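Local structure of Csc2 (Thermofilum pendens, 4TXD) at residues G31-Y36 with L283-G288; Y64-T69 with E232-P237; L135-V140 with Q181-F186; P211-K216 with T225-F230; I242-L247 with A291-Y296. The protein probably binds CRISPR RNA as the Cas7-family backbone subunit of a type I-D interference complex, and carries a bound zinc ion. One frame throughout, in Å; residues are numbered along the deposited sequence. Where two conformers were deposited one is given.

Contact 1. Residues G31-Y36 with L283-G288; sequences GDLRPY and LGVKAG
The antiparallel sheet of the RRM-like Cas7 core is covered at one end of its strand 277-288 by a short 3-10 segment, 31-36, and the seam between them is a CH-pi contact flanked by aliphatic packing. Y36 and A287 supply the centre of it. The methyl carbon A287 CB stands over the middle of the Y36 ring, 3.4 Å from its centroid and only 6° off the ring normal, and its distances to the six ring carbons are almost equal. With CG anti to the carbonyl carbon (chi1 -62°) the Y36 side chain is directed at the strand, and chi2 of 87° presents the ring face to it. H51 meets the same ring edge-to-face. One turn back, L33 divides its two methyls between two strand residues: CD2 touches A287 CB at 4.0 Å, while CD1 reaches V285 CG2, the L33 and V285 side chains crossing at a slant. V285 also rests on L30 and V326. No hydrogen bond joins the segments; the 3-10 turn holds its own shape, with Y36 N bonded to L33 O at 2.8 Å. Of the ring atoms Y36 CD1 is nearest, 3.5 Å from A287 CB.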
# COMPACT_ATOMS: atom_id res chain seq x y z
N GLY A 31 11.08 -0.67 17.79
CA GLY A 31 11.58 -1.94 18.22
C GLY A 31 10.58 -2.91 18.79
O GLY A 31 10.75 -4.09 18.62
N ASP A 32 9.57 -2.42 19.47
CA ASP A 32 8.61 -3.31 20.09
C ASP A 32 7.73 -4.03 19.09
O ASP A 32 6.96 -4.86 19.45
CB ASP A 32 7.78 -2.61 21.13
CG ASP A 32 8.59 -2.17 22.34
OD1 ASP A 32 9.81 -2.40 22.36
OD2 ASP A 32 8.01 -1.61 23.27
N LEU A 33 7.85 -3.69 17.82
CA LEU A 33 7.11 -4.38 16.78
C LEU A 33 7.65 -5.77 16.47
O LEU A 33 6.94 -6.62 16.05
CB LEU A 33 7.13 -3.56 15.49
CG LEU A 33 6.25 -2.32 15.40
CD1 LEU A 33 6.21 -1.82 13.99
CD2 LEU A 33 4.86 -2.61 15.88
N ARG A 34 8.94 -5.97 16.71
CA ARG A 34 9.64 -7.20 16.31
C ARG A 34 8.96 -8.52 16.62
O ARG A 34 8.87 -9.38 15.79
CB ARG A 34 11.05 -7.21 16.88
CG ARG A 34 12.05 -6.39 16.10
CD ARG A 34 13.25 -7.21 15.65
NE ARG A 34 14.01 -6.52 14.62
CZ ARG A 34 14.71 -5.43 14.86
NH1 ARG A 34 15.38 -4.84 13.90
NH2 ARG A 34 14.76 -4.96 16.07
N PRO A 35 8.48 -8.62 17.93
CA PRO A 35 7.82 -9.90 18.21
C PRO A 35 6.67 -10.23 17.27
O PRO A 35 6.32 -11.36 17.15
CB PRO A 35 7.23 -9.71 19.59
CG PRO A 35 8.15 -8.81 20.26
CD PRO A 35 8.44 -7.80 19.24
N TYR A 36 6.08 -9.22 16.67
CA TYR A 36 4.92 -9.41 15.83
C TYR A 36 5.25 -9.63 14.37
O TYR A 36 4.38 -9.85 13.61
CB TYR A 36 4.03 -8.18 15.92
CG TYR A 36 3.47 -7.90 17.27
CD1 TYR A 36 4.17 -7.14 18.17
CD2 TYR A 36 2.24 -8.35 17.62
CE1 TYR A 36 3.66 -6.87 19.40
CE2 TYR A 36 1.71 -8.09 18.85
CZ TYR A 36 2.43 -7.35 19.74
OH TYR A 36 1.90 -7.09 20.95
N LEU A 283 1.80 8.74 10.80
CA LEU A 283 1.69 9.27 12.13
C LEU A 283 1.95 8.27 13.24
O LEU A 283 2.38 8.63 14.29
CB LEU A 283 0.34 9.90 12.36
CG LEU A 283 -0.01 11.07 11.46
CD1 LEU A 283 -1.30 11.67 11.91
CD2 LEU A 283 1.08 12.10 11.45
N GLY A 284 1.64 7.02 13.00
CA GLY A 284 1.76 6.06 14.08
C GLY A 284 1.44 4.63 13.71
O GLY A 284 0.71 4.38 12.73
N VAL A 285 1.99 3.70 14.47
CA VAL A 285 1.69 2.28 14.29
C VAL A 285 1.30 1.63 15.62
O VAL A 285 1.63 2.12 16.69
CB VAL A 285 2.89 1.50 13.70
CG1 VAL A 285 3.26 2.05 12.33
CG2 VAL A 285 4.09 1.56 14.65
N LYS A 286 0.58 0.52 15.53
CA LYS A 286 0.22 -0.25 16.71
C LYS A 286 0.02 -1.72 16.34
O LYS A 286 -0.73 -2.03 15.41
CB LYS A 286 -1.04 0.29 17.37
CG LYS A 286 -1.31 -0.33 18.73
CD LYS A 286 -2.65 0.08 19.30
CE LYS A 286 -2.88 -0.57 20.65
NZ LYS A 286 -4.15 -0.12 21.28
N ALA A 287 0.68 -2.61 17.08
CA ALA A 287 0.49 -4.04 16.88
C ALA A 287 -0.60 -4.56 17.82
O ALA A 287 -0.73 -4.09 18.95
CB ALA A 287 1.81 -4.80 17.11
N GLY A 288 -1.39 -5.51 17.36
CA GLY A 288 -2.45 -6.06 18.19
C GLY A 288 -3.20 -7.20 17.53
O GLY A 288 -3.10 -7.41 16.32

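Contact 2. Residues Y64-T69 with E232-P237; sequences YLLLRT and EVHVEP
E232 OE1 is held by the charge of R68 and by a water: R68 NH1 lies 2.9 Å from E232 OE1, but the oxygen sits well out of the guanidinium plane. The water donates to OE1 at 2.6 Å. The other oxygen, E232 OE2, accepts a hydrogen bond from H234 NE2 on its anti lone pair, 2.6 Å away and close to the imidazole plane, which should limit the rotation of both groups. Between the strands, the antiparallel pairs L65 with V235 and L67 with V233 each close two hydrogen bonds; V235 N to L65 O is 2.9 Å. P237 CD lies over the face of the Y64 ring, 3.5 Å from its centroid. On the face opposite R68 and E232, L67 CD1 meets V235 CG2 at 3.8 Å. Strand 65-68 is central in a three-stranded antiparallel sheet, between 232-235 and 274-275, and the face carrying L65, L67 and V235 packs on F241 of strand 240-247 and P90 of strand 85-92.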
# COMPACT_ATOMS: atom_id res chain seq x y z
N TYR A 64 -4.65 20.64 -6.61
CA TYR A 64 -5.94 19.98 -6.77
C TYR A 64 -5.74 18.48 -6.98
O TYR A 64 -4.88 18.12 -7.70
CB TYR A 64 -6.75 20.56 -7.94
CG TYR A 64 -7.53 21.80 -7.62
CD1 TYR A 64 -6.95 23.04 -7.71
CD2 TYR A 64 -8.85 21.73 -7.23
CE1 TYR A 64 -7.66 24.17 -7.42
CE2 TYR A 64 -9.55 22.87 -6.94
CZ TYR A 64 -8.94 24.09 -7.03
OH TYR A 64 -9.64 25.20 -6.73
N LEU A 65 -6.57 17.66 -6.35
CA LEU A 65 -6.62 16.24 -6.62
C LEU A 65 -7.83 15.89 -7.46
O LEU A 65 -8.88 16.28 -7.08
CB LEU A 65 -6.76 15.43 -5.36
CG LEU A 65 -5.59 15.18 -4.48
CD1 LEU A 65 -5.99 14.24 -3.37
CD2 LEU A 65 -4.46 14.62 -5.31
N LEU A 66 -7.73 15.19 -8.48
CA LEU A 66 -8.88 14.80 -9.29
C LEU A 66 -9.27 13.36 -8.98
O LEU A 66 -8.44 12.45 -9.10
CB LEU A 66 -8.57 14.97 -10.78
CG LEU A 66 -7.88 16.26 -11.21
CD1 LEU A 66 -7.68 16.28 -12.72
CD2 LEU A 66 -8.65 17.49 -10.75
N LEU A 67 -10.35 13.13 -8.58
CA LEU A 67 -11.00 11.86 -8.34
C LEU A 67 -11.98 11.48 -9.45
O LEU A 67 -12.80 12.25 -9.80
CB LEU A 67 -11.73 11.81 -7.00
CG LEU A 67 -10.93 12.10 -5.74
CD1 LEU A 67 -11.77 12.14 -4.48
CD2 LEU A 67 -9.80 11.12 -5.60
N ARG A 68 -11.85 10.28 -9.96
CA ARG A 68 -12.74 9.77 -10.98
C ARG A 68 -13.24 8.40 -10.61
O ARG A 68 -12.51 7.60 -10.15
CB ARG A 68 -12.04 9.65 -12.31
CG ARG A 68 -11.50 10.92 -12.83
CD ARG A 68 -10.84 10.69 -14.16
NE ARG A 68 -11.51 11.40 -15.20
CZ ARG A 68 -11.05 12.51 -15.73
NH1 ARG A 68 -11.72 13.11 -16.68
NH2 ARG A 68 -9.92 13.03 -15.31
N THR A 69 -14.52 8.17 -10.81
CA THR A 69 -15.07 6.83 -10.58
C THR A 69 -14.50 5.85 -11.60
O THR A 69 -14.07 6.26 -12.67
CB THR A 69 -16.61 6.83 -10.68
OG1 THR A 69 -16.99 7.50 -11.89
CG2 THR A 69 -17.21 7.56 -9.49
N GLU A 232 -16.82 12.74 -11.31
CA GLU A 232 -15.57 13.46 -11.23
C GLU A 232 -15.62 14.53 -10.13
O GLU A 232 -16.55 15.23 -10.02
CB GLU A 232 -15.17 14.07 -12.57
CG GLU A 232 -13.92 14.88 -12.48
CD GLU A 232 -13.26 15.18 -13.82
OE1 GLU A 232 -13.41 14.43 -14.76
OE2 GLU A 232 -12.59 16.19 -13.91
N VAL A 233 -14.59 14.58 -9.32
CA VAL A 233 -14.51 15.49 -8.21
C VAL A 233 -13.17 16.18 -8.18
O VAL A 233 -12.18 15.56 -8.29
CB VAL A 233 -14.71 14.76 -6.88
CG1 VAL A 233 -14.56 15.70 -5.73
CG2 VAL A 233 -16.06 14.09 -6.83
N HIS A 234 -13.19 17.48 -7.99
CA HIS A 234 -11.96 18.23 -7.87
C HIS A 234 -11.77 18.67 -6.44
O HIS A 234 -12.45 19.52 -5.98
CB HIS A 234 -11.97 19.43 -8.79
CG HIS A 234 -12.07 19.07 -10.23
ND1 HIS A 234 -12.28 19.99 -11.23
CD2 HIS A 234 -12.00 17.88 -10.84
CE1 HIS A 234 -12.32 19.38 -12.38
NE2 HIS A 234 -12.15 18.09 -12.18
N VAL A 235 -10.84 18.03 -5.77
CA VAL A 235 -10.56 18.28 -4.36
C VAL A 235 -9.57 19.45 -4.23
O VAL A 235 -8.55 19.48 -4.93
CB VAL A 235 -9.99 17.03 -3.68
CG1 VAL A 235 -9.77 17.26 -2.19
CG2 VAL A 235 -10.93 15.83 -3.91
N GLU A 236 -9.87 20.41 -3.36
CA GLU A 236 -9.09 21.66 -3.31
C GLU A 236 -7.77 21.48 -2.58
O GLU A 236 -7.67 20.67 -1.69
CB GLU A 236 -9.93 22.77 -2.65
CG GLU A 236 -11.05 23.23 -3.57
CD GLU A 236 -12.03 24.15 -2.91
OE1 GLU A 236 -11.98 24.30 -1.67
OE2 GLU A 236 -12.85 24.73 -3.65
N PRO A 237 -6.74 22.25 -2.99
CA PRO A 237 -5.41 22.18 -2.36
C PRO A 237 -5.52 22.32 -0.85
O PRO A 237 -6.36 23.08 -0.37
CB PRO A 237 -4.67 23.37 -2.97
CG PRO A 237 -5.33 23.56 -4.33
CD PRO A 237 -6.79 23.17 -4.14
O HOH W 1 -12.46 24.78 -6.28
O HOH W 2 -10.82 16.26 -15.80
O HOH W 3 -14.27 12.24 -15.75

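Contact 3. Residues L135-V140 with Q181-F186; sequences LGFKKV and QHNEKF
Two irregular backbones are bridged at F137 and N183, with E184 N donating to G136 O and K138 N to H182 O, each at 2.9 Å. G136 ends the preceding helix in a Schellman motif; its positive phi (101°) suits glycine, and a CB there would also collide with N183 OD1. N183 ND2 donates to L135 O at 3.0 Å, approaching from above the carbonyl plane, and also stands over the centre of the F137 ring, whose plane is 74° from that of the amide. CG anti to the backbone N (chi1 -170°) places the amide toward G136 and F137, and OD1 accepts from K185 N at 2.8 Å, an Asx turn. A leucine in place of this asparagine would probably leave L135 O without this donor and the Asx turn without its acceptor. K139 NZ donates a hydrogen bond to M164 O, close to the zinc ligand D165. The N183 amide thus serves helix end, ring face and turn, while two backbone bonds join the segments.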
# COMPACT_ATOMS: atom_id res chain seq x y z
N LEU A 135 12.41 -22.01 -9.28
CA LEU A 135 11.13 -22.23 -8.64
C LEU A 135 10.00 -22.31 -9.63
O LEU A 135 8.87 -22.40 -9.27
CB LEU A 135 10.85 -21.13 -7.65
CG LEU A 135 11.68 -21.11 -6.39
CD1 LEU A 135 11.49 -19.79 -5.68
CD2 LEU A 135 11.33 -22.25 -5.50
N GLY A 136 10.35 -22.24 -10.90
CA GLY A 136 9.37 -22.42 -11.95
C GLY A 136 8.87 -21.15 -12.60
O GLY A 136 8.16 -21.20 -13.60
N PHE A 137 9.23 -20.00 -12.06
CA PHE A 137 8.75 -18.75 -12.60
C PHE A 137 9.26 -18.46 -14.01
O PHE A 137 10.37 -18.76 -14.32
CB PHE A 137 9.03 -17.61 -11.64
CG PHE A 137 8.26 -17.68 -10.37
CD1 PHE A 137 6.98 -17.19 -10.30
CD2 PHE A 137 8.80 -18.24 -9.27
CE1 PHE A 137 6.28 -17.27 -9.15
CE2 PHE A 137 8.09 -18.31 -8.12
CZ PHE A 137 6.83 -17.82 -8.06
N LYS A 138 8.43 -17.85 -14.82
CA LYS A 138 8.71 -17.66 -16.23
C LYS A 138 9.26 -16.28 -16.56
O LYS A 138 10.06 -16.13 -17.48
CB LYS A 138 7.45 -17.92 -17.06
CG LYS A 138 7.06 -19.39 -17.11
CD LYS A 138 5.86 -19.61 -18.03
CE LYS A 138 5.48 -21.07 -18.08
NZ LYS A 138 4.26 -21.29 -18.90
N LYS A 139 8.84 -15.27 -15.83
CA LYS A 139 9.33 -13.94 -16.09
C LYS A 139 10.68 -13.71 -15.45
O LYS A 139 10.79 -13.00 -14.50
CB LYS A 139 8.32 -12.92 -15.62
CG LYS A 139 7.22 -12.70 -16.62
CD LYS A 139 6.17 -13.80 -16.66
CE LYS A 139 5.05 -13.49 -17.64
NZ LYS A 139 4.01 -12.62 -17.07
N VAL A 140 11.69 -14.34 -16.00
CA VAL A 140 12.98 -14.32 -15.37
C VAL A 140 14.11 -13.78 -16.24
O VAL A 140 15.18 -14.32 -16.25
CB VAL A 140 13.33 -15.70 -14.82
CG1 VAL A 140 12.37 -16.06 -13.71
CG2 VAL A 140 13.25 -16.72 -15.90
N GLN A 181 0.85 -19.16 -16.87
CA GLN A 181 1.58 -18.12 -17.58
C GLN A 181 2.72 -17.55 -16.73
O GLN A 181 3.73 -17.07 -17.26
CB GLN A 181 0.63 -17.01 -18.01
CG GLN A 181 -0.40 -17.49 -19.01
CD GLN A 181 -0.89 -16.38 -19.92
OE1 GLN A 181 -0.17 -15.41 -20.18
NE2 GLN A 181 -2.12 -16.51 -20.41
N HIS A 182 2.58 -17.63 -15.41
CA HIS A 182 3.58 -17.06 -14.52
C HIS A 182 4.58 -18.08 -14.05
O HIS A 182 5.75 -17.77 -13.83
CB HIS A 182 2.89 -16.40 -13.32
CG HIS A 182 1.85 -15.41 -13.73
ND1 HIS A 182 0.53 -15.76 -13.94
CD2 HIS A 182 1.94 -14.09 -14.03
CE1 HIS A 182 -0.15 -14.70 -14.32
NE2 HIS A 182 0.68 -13.67 -14.39
N ASN A 183 4.12 -19.31 -13.88
CA ASN A 183 4.95 -20.34 -13.31
C ASN A 183 4.60 -21.67 -13.97
O ASN A 183 3.44 -22.06 -14.04
CB ASN A 183 4.77 -20.40 -11.78
CG ASN A 183 5.78 -21.30 -11.11
OD1 ASN A 183 5.89 -22.48 -11.44
ND2 ASN A 183 6.55 -20.74 -10.17
N GLU A 184 5.63 -22.36 -14.47
CA GLU A 184 5.44 -23.60 -15.23
C GLU A 184 4.90 -24.73 -14.36
O GLU A 184 4.38 -25.72 -14.89
CB GLU A 184 6.76 -24.03 -15.89
CG GLU A 184 7.84 -24.40 -14.89
CD GLU A 184 9.16 -24.78 -15.54
OE1 GLU A 184 9.30 -24.58 -16.77
OE2 GLU A 184 10.06 -25.27 -14.83
N LYS A 185 5.01 -24.59 -13.04
CA LYS A 185 4.46 -25.58 -12.12
C LYS A 185 2.95 -25.41 -11.88
O LYS A 185 2.34 -26.21 -11.17
CB LYS A 185 5.18 -25.52 -10.78
CG LYS A 185 6.70 -25.76 -10.84
CD LYS A 185 7.32 -25.48 -9.48
CE LYS A 185 8.84 -25.64 -9.50
NZ LYS A 185 9.25 -27.06 -9.67
N PHE A 186 2.34 -24.38 -12.47
CA PHE A 186 0.93 -24.08 -12.19
C PHE A 186 -0.02 -24.56 -13.30
O PHE A 186 -1.10 -24.02 -13.48
CB PHE A 186 0.72 -22.57 -11.98
CG PHE A 186 1.38 -22.02 -10.72
CD1 PHE A 186 2.02 -22.86 -9.83
CD2 PHE A 186 1.36 -20.66 -10.45
CE1 PHE A 186 2.62 -22.37 -8.69
CE2 PHE A 186 1.97 -20.16 -9.32
CZ PHE A 186 2.60 -21.01 -8.43
O HOH W 4 7.07 -15.27 -13.60

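Contact 4. Residues P211-K216 with T225-F230; sequences PETHNK and TGQALF
N215 and L229 make the innermost contact, polar at one end and apolar at the other. N215 ND2 donates to L229 O at 3.0 Å; the carbonyl oxygen lies in the amide plane, whereas the donor stands 38° above the carbonyl plane. Nearer the backbone, N215 CB packs against L229 CD2 at 3.5 Å. With CG anti to the backbone N (chi1 174°), the L229 chain extends toward N215. Beside this pair the T225 methyl CG2 lies alongside the K216 chain in the conformer given. G226 N donates to T213 O at 3.3 Å, a bent bond with an N-H...O angle of 138°.

Farther out, a type I turn from G226 to L229 is closed by L229 N to G226 O at 3.1 Å, and L229 O follows directly on this turn. The positive phi of G226 would jam a side chain against the preceding carbonyl. A water lies 2.7 Å from both E212 O and Q227 O, and N215 ND2 also reaches E232 O in the neighbouring strand. A valine in place of this asparagine would probably leave L229 O and E232 O without their shared amide donor and weaken the tie between loop and strand. N215 O, meanwhile, is buried with no hydrogen-bonding partner, so at this surface site one amide nitrogen serves two carbonyls while a nearby carbonyl goes unpaired.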
# COMPACT_ATOMS: atom_id res chain seq x y z
N PRO A 211 -17.41 23.45 -6.84
CA PRO A 211 -18.84 23.36 -7.16
C PRO A 211 -19.02 23.07 -8.64
O PRO A 211 -18.58 23.88 -9.46
CB PRO A 211 -19.39 24.74 -6.79
CG PRO A 211 -18.36 25.34 -5.88
CD PRO A 211 -17.04 24.78 -6.33
N GLU A 212 -19.60 21.93 -8.98
CA GLU A 212 -19.62 21.45 -10.36
C GLU A 212 -20.93 20.78 -10.72
O GLU A 212 -21.33 19.81 -10.08
CB GLU A 212 -18.48 20.45 -10.60
CG GLU A 212 -18.49 19.88 -12.01
CD GLU A 212 -18.62 20.98 -13.06
OE1 GLU A 212 -19.71 21.10 -13.66
OE2 GLU A 212 -17.65 21.73 -13.27
N THR A 213 -21.56 21.24 -11.79
CA THR A 213 -22.88 20.80 -12.10
C THR A 213 -22.94 20.09 -13.45
O THR A 213 -23.94 19.47 -13.81
CB THR A 213 -23.86 21.97 -11.88
OG1 THR A 213 -24.65 21.69 -10.75
CG2 THR A 213 -24.71 22.28 -13.04
N HIS A 214 -21.83 20.18 -14.15
CA HIS A 214 -21.71 19.69 -15.51
C HIS A 214 -20.93 18.41 -15.77
O HIS A 214 -20.47 18.21 -16.87
CB HIS A 214 -21.16 20.78 -16.40
CG HIS A 214 -21.96 22.03 -16.37
ND1 HIS A 214 -23.33 22.02 -16.30
CD2 HIS A 214 -21.59 23.32 -16.36
CE1 HIS A 214 -23.78 23.26 -16.27
NE2 HIS A 214 -22.74 24.07 -16.31
N ASN A 215 -20.79 17.55 -14.78
CA ASN A 215 -20.38 16.22 -15.05
C ASN A 215 -21.50 15.56 -15.86
O ASN A 215 -22.62 15.90 -15.72
CB ASN A 215 -20.19 15.42 -13.78
CG ASN A 215 -18.92 15.77 -13.04
OD1 ASN A 215 -17.96 16.19 -13.61
ND2 ASN A 215 -18.95 15.58 -11.77
N LYS A 216 -21.15 14.59 -16.66
CA LYS A 216 -22.13 13.85 -17.41
C LYS A 216 -21.68 12.42 -17.60
O LYS A 216 -20.56 12.20 -17.91
CB LYS A 216 -22.36 14.52 -18.75
CG LYS A 216 -23.51 13.95 -19.54
CD LYS A 216 -23.73 14.72 -20.82
CE LYS A 216 -24.84 14.11 -21.63
NZ LYS A 216 -24.94 14.69 -22.99
N THR A 225 -26.66 13.92 -15.45
CA THR A 225 -25.98 15.17 -15.01
C THR A 225 -26.44 15.82 -13.54
O THR A 225 -27.38 15.29 -13.05
CB THR A 225 -26.12 16.26 -16.10
OG1 THR A 225 -27.49 16.68 -16.19
CG2 THR A 225 -25.64 15.77 -17.45
N GLY A 226 -25.92 16.94 -13.15
CA GLY A 226 -26.39 17.60 -11.99
C GLY A 226 -25.31 17.74 -10.95
O GLY A 226 -24.32 17.10 -10.97
N GLN A 227 -25.57 18.65 -10.06
CA GLN A 227 -24.73 18.90 -8.88
C GLN A 227 -24.35 17.63 -8.11
O GLN A 227 -23.22 17.50 -7.64
CB GLN A 227 -25.45 19.88 -7.94
CG GLN A 227 -24.72 20.16 -6.61
CD GLN A 227 -25.09 19.18 -5.48
OE1 GLN A 227 -26.25 18.81 -5.33
NE2 GLN A 227 -24.08 18.77 -4.70
N ALA A 228 -25.29 16.69 -7.98
CA ALA A 228 -25.06 15.52 -7.15
C ALA A 228 -24.36 14.37 -7.89
O ALA A 228 -24.18 13.27 -7.34
CB ALA A 228 -26.38 15.03 -6.55
N LEU A 229 -23.95 14.61 -9.12
CA LEU A 229 -23.18 13.63 -9.84
C LEU A 229 -21.69 13.76 -9.54
O LEU A 229 -21.09 14.75 -9.84
CB LEU A 229 -23.42 13.72 -11.34
CG LEU A 229 -22.58 12.84 -12.22
CD1 LEU A 229 -22.76 11.39 -11.89
CD2 LEU A 229 -22.80 13.11 -13.69
N PHE A 230 -21.13 12.73 -8.93
CA PHE A 230 -19.74 12.81 -8.47
C PHE A 230 -18.83 11.86 -9.24
O PHE A 230 -17.84 11.37 -8.71
CB PHE A 230 -19.67 12.54 -6.96
CG PHE A 230 -20.44 13.54 -6.14
CD1 PHE A 230 -20.13 14.89 -6.21
CD2 PHE A 230 -21.48 13.14 -5.31
CE1 PHE A 230 -20.83 15.83 -5.46
CE2 PHE A 230 -22.18 14.07 -4.55
CZ PHE A 230 -21.86 15.42 -4.63
O HOH W 5 -20.74 17.54 -8.69

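Contact 5. Residues I242-L247 with A291-Y296; sequences IGRAEL and ASTTAY
R244 sets one face of its guanidinium group against the carbonyl oxygen of T293, which stands 3.0 Å above the guanidinium plane and toward its rim. R244 NE and NH1 are each 3.3 Å from T293 O, yet neither hydrogen-bonds to it, their N-H groups pointing along the plane to carboxylates. Within the strand, E246 OE2 is gripped end-on by two nitrogens, R244 NH1 at 2.8 Å and R244 NH2 at 3.0 Å. The first uses the anti lone pair, and the second comes from above the carboxylate plane. D200 takes R244 NE and E54 takes NH1, so the charge is answered from the strands on both sides, and E246 OE1 pairs with R52. The R244 chain leaves with CG anti to the backbone N and bends at chi3 (78°), which lays the flat group against the 291-295 backbone.

A291 CB sits against this ion pair, 3.2 Å from E246 OE2 and 3.4 Å from R244 NH1. Farther along the strand, A295 CB rests on the backbone at I242 O, 3.6 Å away. D200 also accepts from A295 N, and E54 from T293 N, tying on the helix approach. T294 N-caps helix 295-301, OG1 accepting from D297 N. The result is a buried ion-pair cluster on the main antiparallel sheet, the RRM-like core of this Cas7-family protein, covered by the backbone leading into helix 295-301.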
# COMPACT_ATOMS: atom_id res chain seq x y z
N ILE A 242 -7.65 11.32 6.16
CA ILE A 242 -7.15 10.43 7.17
C ILE A 242 -7.22 8.99 6.70
O ILE A 242 -8.24 8.53 6.31
CB ILE A 242 -7.92 10.56 8.48
CG1 ILE A 242 -7.79 11.97 9.02
CG2 ILE A 242 -7.40 9.57 9.49
CD1 ILE A 242 -8.67 12.25 10.18
N GLY A 243 -6.08 8.32 6.75
CA GLY A 243 -5.98 6.96 6.24
C GLY A 243 -5.55 5.97 7.31
O GLY A 243 -4.94 6.34 8.32
N ARG A 244 -5.89 4.71 7.09
CA ARG A 244 -5.47 3.62 7.97
C ARG A 244 -5.26 2.37 7.13
O ARG A 244 -6.03 2.09 6.20
CB ARG A 244 -6.50 3.36 9.07
CG ARG A 244 -6.06 2.32 10.13
CD ARG A 244 -7.21 1.95 11.06
NE ARG A 244 -8.11 1.01 10.41
CZ ARG A 244 -8.17 -0.29 10.67
NH1 ARG A 244 -7.40 -0.83 11.62
NH2 ARG A 244 -9.01 -1.06 10.00
N ALA A 245 -4.22 1.61 7.46
CA ALA A 245 -3.99 0.31 6.84
C ALA A 245 -3.68 -0.74 7.89
O ALA A 245 -3.17 -0.42 8.97
CB ALA A 245 -2.87 0.39 5.81
N GLU A 246 -4.04 -1.98 7.60
CA GLU A 246 -3.65 -3.11 8.44
C GLU A 246 -2.62 -3.97 7.71
O GLU A 246 -2.84 -4.37 6.56
CB GLU A 246 -4.88 -3.94 8.85
CG GLU A 246 -5.75 -3.24 9.87
CD GLU A 246 -6.91 -4.10 10.34
OE1 GLU A 246 -6.93 -5.31 9.99
OE2 GLU A 246 -7.79 -3.58 11.05
N LEU A 247 -1.49 -4.20 8.36
CA LEU A 247 -0.36 -4.92 7.78
C LEU A 247 -0.23 -6.24 8.53
O LEU A 247 -0.04 -6.24 9.74
CB LEU A 247 0.93 -4.10 7.88
CG LEU A 247 1.15 -3.01 6.83
CD1 LEU A 247 -0.00 -2.01 6.77
CD2 LEU A 247 2.48 -2.28 7.08
N ALA A 291 -7.96 -4.62 15.82
CA ALA A 291 -7.76 -3.22 15.47
C ALA A 291 -8.30 -2.31 16.57
O ALA A 291 -9.28 -2.65 17.23
CB ALA A 291 -8.44 -2.90 14.15
N SER A 292 -7.66 -1.17 16.77
CA SER A 292 -8.09 -0.27 17.83
C SER A 292 -8.89 0.91 17.28
O SER A 292 -9.56 1.61 18.04
CB SER A 292 -6.87 0.23 18.61
OG SER A 292 -5.96 0.90 17.75
N THR A 293 -8.86 1.13 15.97
CA THR A 293 -9.56 2.28 15.39
C THR A 293 -9.84 2.08 13.90
O THR A 293 -9.54 1.01 13.36
CB THR A 293 -8.75 3.59 15.61
OG1 THR A 293 -9.55 4.72 15.23
CG2 THR A 293 -7.43 3.60 14.83
N THR A 294 -10.47 3.06 13.25
CA THR A 294 -10.72 3.00 11.81
C THR A 294 -10.55 4.39 11.23
O THR A 294 -10.75 5.38 11.94
CB THR A 294 -12.15 2.48 11.43
OG1 THR A 294 -13.13 3.47 11.77
CG2 THR A 294 -12.50 1.14 12.11
N ALA A 295 -10.22 4.49 9.96
CA ALA A 295 -10.08 5.77 9.34
C ALA A 295 -11.38 6.58 9.45
O ALA A 295 -11.35 7.74 9.72
CB ALA A 295 -9.68 5.62 7.91
N TYR A 296 -12.49 5.93 9.23
CA TYR A 296 -13.78 6.56 9.36
C TYR A 296 -13.99 7.22 10.72
O TYR A 296 -14.38 8.33 10.78
CB TYR A 296 -14.93 5.59 9.10
CG TYR A 296 -16.28 6.24 9.31
CD1 TYR A 296 -16.90 6.92 8.30
CD2 TYR A 296 -16.90 6.20 10.52
CE1 TYR A 296 -18.10 7.52 8.48
CE2 TYR A 296 -18.11 6.81 10.71
CZ TYR A 296 -18.71 7.47 9.69
OH TYR A 296 -19.90 8.05 9.86

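From the N terminus, segment 31-36 opens contact 1, which closes only at 283-288, where an early 3-10 turn meets a late strand of the main sheet. Inside that long loop lies contact 2, joining 64-69 to 232-237 in the small sheet, and within contact 2 nest two shorter closures: contact 3, a loop pair near the zinc site, and contact 4, the base of a hairpin excursion. Contacts 2 and 4 touch through E232 and N215. Contact 5 begins at 242-247, after contact 2 has closed, crosses contact 1 along the chain and closes at 291-296, just past it; the two touch between K286 and S292. By contrast, the centres of contacts 3 and 4 lie about 47 Å apart.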